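Local structure of hexapeptide transferase family protein (Anaplasma phagocytophilum, 3IXC) at residues R47-V52 with G63-G68; A131-G136 with K149-G154; G99-I104 with Y175-A180. The protein binds magnesium and is a gamma-carbonic-anhydrase-like beta-helix protein, possibly a transferase, whose reaction is not established. One frame throughout, in Å; residues are numbered along the deposited sequence. Where two conformers were deposited one is given.

Interaction 1: R47-V52 with G63-G68; sequences RIIGDV and GTVLRG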
loop_
_atom_site.group_PDB
_atom_site.type_symbol
_atom_site.label_atom_id
_atom_site.label_comp_id
_atom_site.label_asym_id
_atom_site.label_seq_id
_atom_site.Cartn_x
_atom_site.Cartn_y
_atom_site.Cartn_z
ATOM N N ARG A 47 -0.268 13.534 -2.354
ATOM C CA ARG A 47 -0.774 14.043 -3.632
ATOM C C ARG A 47 -2.273 14.193 -3.507
ATOM O O ARG A 47 -2.986 13.236 -3.189
ATOM C CB ARG A 47 -0.377 13.127 -4.803
ATOM C CG ARG A 47 1.127 13.145 -5.138
ATOM C CD ARG A 47 1.583 14.494 -5.704
ATOM N NE ARG A 47 3.015 14.538 -6.032
ATOM C CZ ARG A 47 3.981 14.911 -5.195
ATOM N NH1 ARG A 47 3.712 15.264 -3.944
ATOM N NH2 ARG A 47 5.244 14.924 -5.619
ATOM N N ILE A 48 -2.730 15.424 -3.715
ATOM C CA ILE A 48 -4.137 15.767 -3.581
ATOM C C ILE A 48 -4.561 16.390 -4.904
ATOM O O ILE A 48 -4.064 17.444 -5.293
ATOM C CB ILE A 48 -4.375 16.731 -2.399
ATOM C CG1 ILE A 48 -3.814 16.141 -1.103
ATOM C CG2 ILE A 48 -5.859 17.023 -2.221
ATOM C CD1 ILE A 48 -3.947 17.056 0.091
ATOM N N ILE A 49 -5.464 15.704 -5.598
ATOM C CA ILE A 49 -5.779 16.047 -6.984
ATOM C C ILE A 49 -7.230 16.440 -7.165
ATOM O O ILE A 49 -8.136 15.722 -6.740
ATOM C CB ILE A 49 -5.456 14.850 -7.947
ATOM C CG1 ILE A 49 -4.002 14.371 -7.795
ATOM C CG2 ILE A 49 -5.767 15.221 -9.404
ATOM C CD1 ILE A 49 -3.845 13.091 -6.992
ATOM N N GLY A 50 -7.446 17.577 -7.825
ATOM C CA GLY A 50 -8.787 17.970 -8.246
ATOM C C GLY A 50 -9.744 18.400 -7.151
ATOM O O GLY A 50 -9.424 19.248 -6.313
ATOM N N ASP A 51 -10.939 17.820 -7.182
ATOM C CA ASP A 51 -12.047 18.293 -6.362
ATOM C C ASP A 51 -11.974 17.682 -4.972
ATOM O O ASP A 51 -12.688 16.734 -4.659
ATOM C CB ASP A 51 -13.375 17.956 -7.042
ATOM C CG ASP A 51 -14.554 18.727 -6.470
ATOM O OD1 ASP A 51 -14.408 19.479 -5.481
ATOM O OD2 ASP A 51 -15.653 18.570 -7.039
ATOM N N VAL A 52 -11.095 18.232 -4.145
ATOM C CA VAL A 52 -10.887 17.709 -2.798
ATOM C C VAL A 52 -10.906 18.877 -1.825
ATOM O O VAL A 52 -10.261 19.897 -2.075
ATOM C CB VAL A 52 -9.526 16.982 -2.669
ATOM C CG1 VAL A 52 -9.323 16.449 -1.253
ATOM C CG2 VAL A 52 -9.408 15.839 -3.685
ATOM N N GLY A 63 2.838 9.831 1.467
ATOM C CA GLY A 63 2.481 8.915 0.389
ATOM C C GLY A 63 0.991 8.701 0.169
ATOM O O GLY A 63 0.599 7.847 -0.628
ATOM N N THR A 64 0.158 9.471 0.866
ATOM C CA THR A 64 -1.280 9.380 0.672
ATOM C C THR A 64 -1.678 10.058 -0.645
ATOM O O THR A 64 -1.088 11.070 -1.046
ATOM C CB THR A 64 -2.044 9.905 1.920
ATOM O OG1 THR A 64 -1.856 8.965 2.988
ATOM C CG2 THR A 64 -3.541 10.059 1.655
ATOM N N VAL A 65 -2.653 9.462 -1.322
ATOM C CA VAL A 65 -3.131 9.972 -2.602
ATOM C C VAL A 65 -4.633 10.176 -2.476
ATOM O O VAL A 65 -5.378 9.214 -2.270
ATOM C CB VAL A 65 -2.830 8.983 -3.761
ATOM C CG1 VAL A 65 -3.369 9.543 -5.087
ATOM C CG2 VAL A 65 -1.330 8.706 -3.870
ATOM N N LEU A 66 -5.076 11.431 -2.567
ATOM C CA LEU A 66 -6.508 11.730 -2.598
ATOM C C LEU A 66 -6.822 12.207 -4.003
ATOM O O LEU A 66 -6.584 13.369 -4.344
ATOM C CB LEU A 66 -6.887 12.810 -1.572
ATOM C CG LEU A 66 -6.439 12.627 -0.117
ATOM C CD1 LEU A 66 -7.045 13.727 0.744
ATOM C CD2 LEU A 66 -6.790 11.288 0.469
ATOM N N ARG A 67 -7.350 11.299 -4.820
ATOM C CA ARG A 67 -7.508 11.579 -6.252
ATOM C C ARG A 67 -8.957 11.908 -6.587
ATOM O O ARG A 67 -9.789 11.017 -6.819
ATOM C CB ARG A 67 -6.940 10.425 -7.092
ATOM C CG ARG A 67 -6.950 10.719 -8.606
ATOM C CD ARG A 67 -5.808 10.023 -9.354
ATOM N NE ARG A 67 -5.828 8.559 -9.291
ATOM C CZ ARG A 67 -6.562 7.779 -10.083
ATOM N NH1 ARG A 67 -6.482 6.459 -9.970
ATOM N NH2 ARG A 67 -7.377 8.307 -10.994
ATOM N N GLY A 68 -9.261 13.205 -6.588
ATOM C CA GLY A 68 -10.623 13.677 -6.847
ATOM C C GLY A 68 -10.786 14.135 -8.287
ATOM O O GLY A 68 -11.222 15.265 -8.545
#
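Two successive turns of a left-handed parallel beta-helix, the fold of the hexapeptide-repeat proteins, are joined where Arg47-Val52 runs beside Gly63-Gly68. The short strands 47-49 and 65-68 approach to 4.8 Å between axes with their directions 9° apart, and Arg47 pairs with Val65, Ile48 with Leu66 and Ile49 with Arg67. The ladder starts with Arg47 N to Thr64 O (2.9 Å), passes through Leu66 N to Arg47 O and Ile49 N to Leu66 O (2.9 Å), and ends at Gly68. There the chain of 47-52 turns its corner at Gly50 and Asp51: Gly68 N reaches Ile49 O at a bent 140°, and Asp51 N returns to Gly68 O at 2.9 Å.

Side chains sort to two faces. Ile48 and Leu66 lie on one; beyond the corner Val52 brings CG1 to within 4.1 Å of Leu66 CD1, the two side chains crossing at about a right angle. On the other face, Ile49 CD1 sits 4.1 Å from Val65 CG1 and equally far from Arg67 CB. Arg67 swings CG anti to its backbone N, and its guanidinium forms salt bridges with Asp69 and with Asp83 of the second subunit and a cation-pi contact with Trp61 of that subunit, beside the magnesium ligand His88.

Strand 26-27 flanks 47-49 on its far side, while Leu66 and Val52 pack on Ile73 of strand 72-75 and Leu66 also meets Ile81 of strand 80-81.

Interaction 2: A131-G136 with K149-G154; sequences AVMEEG and KIVKSG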
loop_
_atom_site.group_PDB
_atom_site.type_symbol
_atom_site.label_atom_id
_atom_site.label_comp_id
_atom_site.label_asym_id
_atom_site.label_seq_id
_atom_site.Cartn_x
_atom_site.Cartn_y
_atom_site.Cartn_z
ATOM N N ALA A 131 -20.340 1.884 0.327
ATOM C CA ALA A 131 -20.299 1.495 1.736
ATOM C C ALA A 131 -20.457 2.728 2.627
ATOM O O ALA A 131 -20.085 3.838 2.246
ATOM C CB ALA A 131 -19.013 0.732 2.071
ATOM N N VAL A 132 -21.040 2.528 3.803
ATOM C CA VAL A 132 -21.265 3.616 4.753
ATOM C C VAL A 132 -20.800 3.160 6.120
ATOM O O VAL A 132 -21.136 2.059 6.558
ATOM C CB VAL A 132 -22.768 4.006 4.840
ATOM C CG1 VAL A 132 -23.003 5.045 5.950
ATOM C CG2 VAL A 132 -23.273 4.526 3.496
ATOM N N MET A 133 -20.016 4.000 6.789
ATOM C CA MET A 133 -19.796 3.842 8.217
ATOM C C MET A 133 -20.543 4.967 8.922
ATOM O O MET A 133 -20.311 6.150 8.650
ATOM C CB MET A 133 -18.304 3.864 8.562
ATOM C CG MET A 133 -17.569 2.636 8.041
ATOM S SD MET A 133 -15.836 2.597 8.512
ATOM C CE MET A 133 -15.977 2.333 10.284
ATOM N N GLU A 134 -21.476 4.599 9.795
ATOM C CA GLU A 134 -22.194 5.603 10.566
ATOM C C GLU A 134 -21.259 6.247 11.587
ATOM O O GLU A 134 -20.156 5.753 11.838
ATOM C CB GLU A 134 -23.412 4.983 11.254
ATOM C CG GLU A 134 -24.458 4.477 10.252
ATOM C CD GLU A 134 -25.742 4.041 10.917
ATOM O OE1 GLU A 134 -25.760 3.849 12.157
ATOM O OE2 GLU A 134 -26.750 3.890 10.185
ATOM N N GLU A 135 -21.693 7.370 12.154
ATOM C CA GLU A 135 -20.920 8.057 13.182
ATOM C C GLU A 135 -20.479 7.065 14.263
ATOM O O GLU A 135 -21.267 6.228 14.702
ATOM C CB GLU A 135 -21.769 9.189 13.785
ATOM C CG GLU A 135 -21.202 9.852 15.040
ATOM C CD GLU A 135 -21.421 9.044 16.317
ATOM O OE1 GLU A 135 -22.514 8.450 16.493
ATOM O OE2 GLU A 135 -20.495 9.016 17.155
ATOM N N GLY A 136 -19.220 7.148 14.683
ATOM C CA GLY A 136 -18.765 6.378 15.843
ATOM C C GLY A 136 -18.808 4.870 15.674
ATOM O O GLY A 136 -19.180 4.143 16.599
ATOM N N LYS A 149 -22.462 -1.913 2.024
ATOM C CA LYS A 149 -22.618 -2.364 3.412
ATOM C C LYS A 149 -22.625 -1.175 4.361
ATOM O O LYS A 149 -21.930 -0.187 4.118
ATOM C CB LYS A 149 -21.528 -3.371 3.802
ATOM C CG LYS A 149 -21.627 -4.719 3.078
ATOM C CD LYS A 149 -22.713 -5.607 3.707
ATOM C CE LYS A 149 -22.847 -6.947 2.986
ATOM N NZ LYS A 149 -23.783 -6.904 1.823
ATOM N N ILE A 150 -23.423 -1.281 5.423
ATOM C CA ILE A 150 -23.590 -0.201 6.395
ATOM C C ILE A 150 -23.138 -0.650 7.785
ATOM O O ILE A 150 -23.746 -1.549 8.379
ATOM C CB ILE A 150 -25.070 0.272 6.487
ATOM C CG1 ILE A 150 -25.745 0.300 5.109
ATOM C CG2 ILE A 150 -25.161 1.631 7.183
ATOM C CD1 ILE A 150 -25.251 1.389 4.193
ATOM N N VAL A 151 -22.078 -0.025 8.295
ATOM C CA VAL A 151 -21.605 -0.272 9.661
ATOM C C VAL A 151 -22.336 0.728 10.561
ATOM O O VAL A 151 -22.192 1.937 10.398
ATOM C CB VAL A 151 -20.071 -0.091 9.791
ATOM C CG1 VAL A 151 -19.594 -0.448 11.201
ATOM C CG2 VAL A 151 -19.319 -0.939 8.737
ATOM N N LYS A 152 -23.131 0.225 11.502
ATOM C CA LYS A 152 -23.947 1.112 12.337
ATOM C C LYS A 152 -23.146 1.661 13.512
ATOM O O LYS A 152 -22.135 1.074 13.915
ATOM C CB LYS A 152 -25.210 0.406 12.823
ATOM C CG LYS A 152 -26.184 0.061 11.703
ATOM C CD LYS A 152 -27.411 -0.653 12.244
ATOM C CE LYS A 152 -28.375 -0.997 11.123
ATOM N NZ LYS A 152 -29.526 -1.815 11.600
ATOM N N SER A 153 -23.603 2.790 14.049
ATOM C CA SER A 153 -22.945 3.437 15.183
ATOM C C SER A 153 -22.717 2.476 16.337
ATOM O O SER A 153 -23.623 1.727 16.726
ATOM C CB SER A 153 -23.766 4.635 15.663
ATOM O OG SER A 153 -23.870 5.612 14.641
ATOM N N GLY A 154 -21.499 2.501 16.873
ATOM C CA GLY A 154 -21.129 1.667 18.001
ATOM C C GLY A 154 -20.679 0.266 17.629
ATOM O O GLY A 154 -20.173 -0.459 18.481
#
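Val132 and Ile150 lie side by side on adjacent parallel turns of the beta-helix, where 131-136 and 149-154 run only 4° apart end to end. The tight part is the short ladder. Val132 N donates to Lys149 O, Val151 N to Val132 O, and Glu134 N to Val151 O (2.8 Å). On the buried face Met133 and Val151 lie side by side, Met133 CG 4.0 Å from Val151 CG2.

The other face is turned to solvent. Ile150 folds its CD1 back to 3.7 Å from Val132 CB, a contact between partly exposed and exposed residues. Beyond it, side chains take over from the regular pairing. Glu134 sets CG beside its backbone N (chi1 -65°) and extends from there along Lys152; its OE1 accepts Ser153 N at 3.1 Å on the anti side, 25° out of the carboxylate plane. Opposite charge probably helps little directly, since Glu134 OE2 and Lys152 NZ stay 6.5 Å apart. Ser153 OG donates to Glu135 O at 2.7 Å in the carbonyl plane, on a lone pair. Gly154 N closes the contact on Gly136 O (2.9 Å), approaching from above the carbonyl plane.

Strand 150-151 is one of the two outermost strands of its sheet within the chain; 132-133 also pairs with 114-115, Leu145 of strand 144-145 packs beneath Ala131, Met133 and Val151, and Lys149 and Val151 touch Trp157 of strand 155-159.

Interaction 3: G99-I104 with Y175-A180; sequences GKFVTI and YLQKSA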
loop_
_atom_site.group_PDB
_atom_site.type_symbol
_atom_site.label_atom_id
_atom_site.label_comp_id
_atom_site.label_asym_id
_atom_site.label_seq_id
_atom_site.Cartn_x
_atom_site.Cartn_y
_atom_site.Cartn_z
ATOM N N GLY A 99 -16.205 12.393 7.382
ATOM C CA GLY A 99 -16.648 13.347 8.400
ATOM C C GLY A 99 -15.521 13.888 9.259
ATOM O O GLY A 99 -14.347 13.857 8.866
ATOM N N LYS A 100 -15.900 14.382 10.436
ATOM C CA LYS A 100 -14.989 15.033 11.367
ATOM C C LYS A 100 -14.390 14.029 12.339
ATOM O O LYS A 100 -15.049 13.073 12.734
ATOM C CB LYS A 100 -15.740 16.096 12.174
ATOM C CG LYS A 100 -16.427 17.154 11.349
ATOM C CD LYS A 100 -17.123 18.118 12.294
ATOM C CE LYS A 100 -18.037 19.069 11.561
ATOM N NZ LYS A 100 -18.786 19.918 12.532
ATOM N N PHE A 101 -13.139 14.263 12.737
ATOM C CA PHE A 101 -12.478 13.444 13.766
ATOM C C PHE A 101 -12.477 11.957 13.428
ATOM O O PHE A 101 -12.645 11.102 14.298
ATOM C CB PHE A 101 -13.078 13.744 15.154
ATOM C CG PHE A 101 -13.052 15.201 15.496
ATOM C CD1 PHE A 101 -11.844 15.845 15.766
ATOM C CD2 PHE A 101 -14.230 15.942 15.514
ATOM C CE1 PHE A 101 -11.813 17.213 16.065
ATOM C CE2 PHE A 101 -14.209 17.301 15.809
ATOM C CZ PHE A 101 -13.002 17.936 16.089
ATOM N N VAL A 102 -12.278 11.675 12.140
ATOM C CA VAL A 102 -12.197 10.311 11.622
ATOM C C VAL A 102 -10.727 9.889 11.625
ATOM O O VAL A 102 -9.836 10.706 11.362
ATOM C CB VAL A 102 -12.764 10.236 10.179
ATOM C CG1 VAL A 102 -12.410 8.902 9.506
ATOM C CG2 VAL A 102 -14.282 10.413 10.192
ATOM N N THR A 103 -10.482 8.616 11.940
ATOM C CA THR A 103 -9.142 8.039 11.851
ATOM C C THR A 103 -9.141 7.002 10.737
ATOM O O THR A 103 -9.937 6.047 10.774
ATOM C CB THR A 103 -8.719 7.379 13.185
ATOM O OG1 THR A 103 -8.548 8.390 14.195
ATOM C CG2 THR A 103 -7.381 6.624 13.027
ATOM N N ILE A 104 -8.278 7.219 9.738
ATOM C CA ILE A 104 -8.057 6.227 8.690
ATOM C C ILE A 104 -6.612 5.754 8.789
ATOM O O ILE A 104 -5.672 6.530 8.635
ATOM C CB ILE A 104 -8.391 6.776 7.280
ATOM C CG1 ILE A 104 -9.886 7.094 7.195
ATOM C CG2 ILE A 104 -7.993 5.760 6.182
ATOM C CD1 ILE A 104 -10.218 8.309 6.355
ATOM N N TYR A 175 -11.893 5.910 22.574
ATOM C CA TYR A 175 -10.700 6.025 21.733
ATOM C C TYR A 175 -10.973 6.670 20.378
ATOM O O TYR A 175 -10.056 7.170 19.735
ATOM C CB TYR A 175 -10.005 4.673 21.545
ATOM C CG TYR A 175 -8.628 4.803 20.905
ATOM C CD1 TYR A 175 -7.572 5.402 21.587
ATOM C CD2 TYR A 175 -8.397 4.335 19.608
ATOM C CE1 TYR A 175 -6.303 5.540 20.989
ATOM C CE2 TYR A 175 -7.143 4.460 19.010
ATOM C CZ TYR A 175 -6.105 5.062 19.703
ATOM O OH TYR A 175 -4.871 5.171 19.100
ATOM N N LEU A 176 -12.224 6.650 19.925
ATOM C CA LEU A 176 -12.530 7.248 18.622
ATOM C C LEU A 176 -12.153 8.730 18.613
ATOM O O LEU A 176 -11.429 9.191 17.720
ATOM C CB LEU A 176 -14.003 7.056 18.265
ATOM C CG LEU A 176 -14.521 5.615 18.279
ATOM C CD1 LEU A 176 -16.044 5.603 18.141
ATOM C CD2 LEU A 176 -13.868 4.751 17.189
ATOM N N GLN A 177 -12.611 9.471 19.623
ATOM C CA GLN A 177 -12.258 10.889 19.709
ATOM C C GLN A 177 -10.801 11.084 20.114
ATOM O O GLN A 177 -10.133 11.981 19.601
ATOM C CB GLN A 177 -13.194 11.660 20.653
ATOM C CG GLN A 177 -12.945 13.180 20.722
ATOM C CD GLN A 177 -13.198 13.938 19.407
ATOM O OE1 GLN A 177 -13.919 13.466 18.523
ATOM N NE2 GLN A 177 -12.616 15.133 19.294
ATOM N N LYS A 178 -10.309 10.245 21.027
ATOM C CA LYS A 178 -8.920 10.353 21.481
ATOM C C LYS A 178 -7.912 10.169 20.345
ATOM O O LYS A 178 -6.959 10.939 20.233
ATOM C CB LYS A 178 -8.633 9.377 22.626
ATOM C CG LYS A 178 -7.305 9.608 23.337
ATOM C CD LYS A 178 -7.209 11.003 23.944
ATOM C CE LYS A 178 -5.866 11.208 24.621
ATOM N NZ LYS A 178 -5.305 12.544 24.293
ATOM N N SER A 179 -8.134 9.164 19.501
ATOM C CA SER A 179 -7.277 8.949 18.330
ATOM C C SER A 179 -7.175 10.204 17.475
ATOM O O SER A 179 -6.075 10.605 17.081
ATOM C CB SER A 179 -7.816 7.795 17.479
ATOM O OG SER A 179 -7.015 7.601 16.328
ATOM N N ALA A 180 -8.321 10.825 17.196
ATOM C CA ALA A 180 -8.349 12.022 16.353
ATOM C C ALA A 180 -7.589 13.176 17.023
ATOM O O ALA A 180 -6.784 13.846 16.381
ATOM C CB ALA A 180 -9.792 12.425 16.029
HETATM O O HOH W 1 -11.028 8.901 15.114
#
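Phe101 and Thr103, on one turn of the beta-helix, meet the C-terminal helix 170-188 through Gln177, Ser179 and Ala180. With CG beside its backbone N (chi1 -54°), Phe101 keeps CB 3.6 Å from Ala180 CB and brings one ring face under the Gln177 amide. Ala180 CB lies at the ring edge, near its plane. Gln177 NE2 is 3.7 Å above the plane of the Phe101 ring, displaced toward the rim, with ring and amide planes 67° apart. Gln177 gets there by leaving CG anti to its backbone N and then bending at chi2 (64°); its OE1, 3.5 Å from Phe101 CB, is hydrogen-bonded to Asn118.

Thr103 turns OG1 to the helix, where Ser179 OG lies 2.7 Å from Thr103 OG1, the proton between them unsettled. A water bridges the rest, donating to Phe101 O (2.9 Å) and Leu176 O (2.7 Å) and accepting from Thr103 OG1 at 2.7 Å. Asn118 also donates to Phe101 O, and Asn80 to Thr103 OG1.

Chemically, this is a mixed seam: the ring has an amide over one face and a methyl at its edge, while the polar atoms beside it are bonded by a single water and by two asparagines. Such a bridge lets the helix carbonyl of Leu176 and the coil carbonyl of Phe101 share one donor molecule without touching each other directly.

Interactions 1 and 2 are the same kind of join, parallel pairing between successive beta-helix turns, but they sit on opposite sides of the chain's centre, 24 Å apart between centres. Interaction 1 is buried, continues as a sheet on both sides and is touched by a second subunit near a magnesium site; interaction 2 is partly exposed at an edge of its sheet and relies more on side-chain hydrogen bonds. Interaction 3 joins a loop and the start of a strand to the helix and is buried, with a water in place of a ladder. It touches interaction 2, where Gly136 CA meets Leu176 CD1 at 3.6 Å, whereas interaction 1 stays about 7 Å from interaction 3 at the nearest atoms.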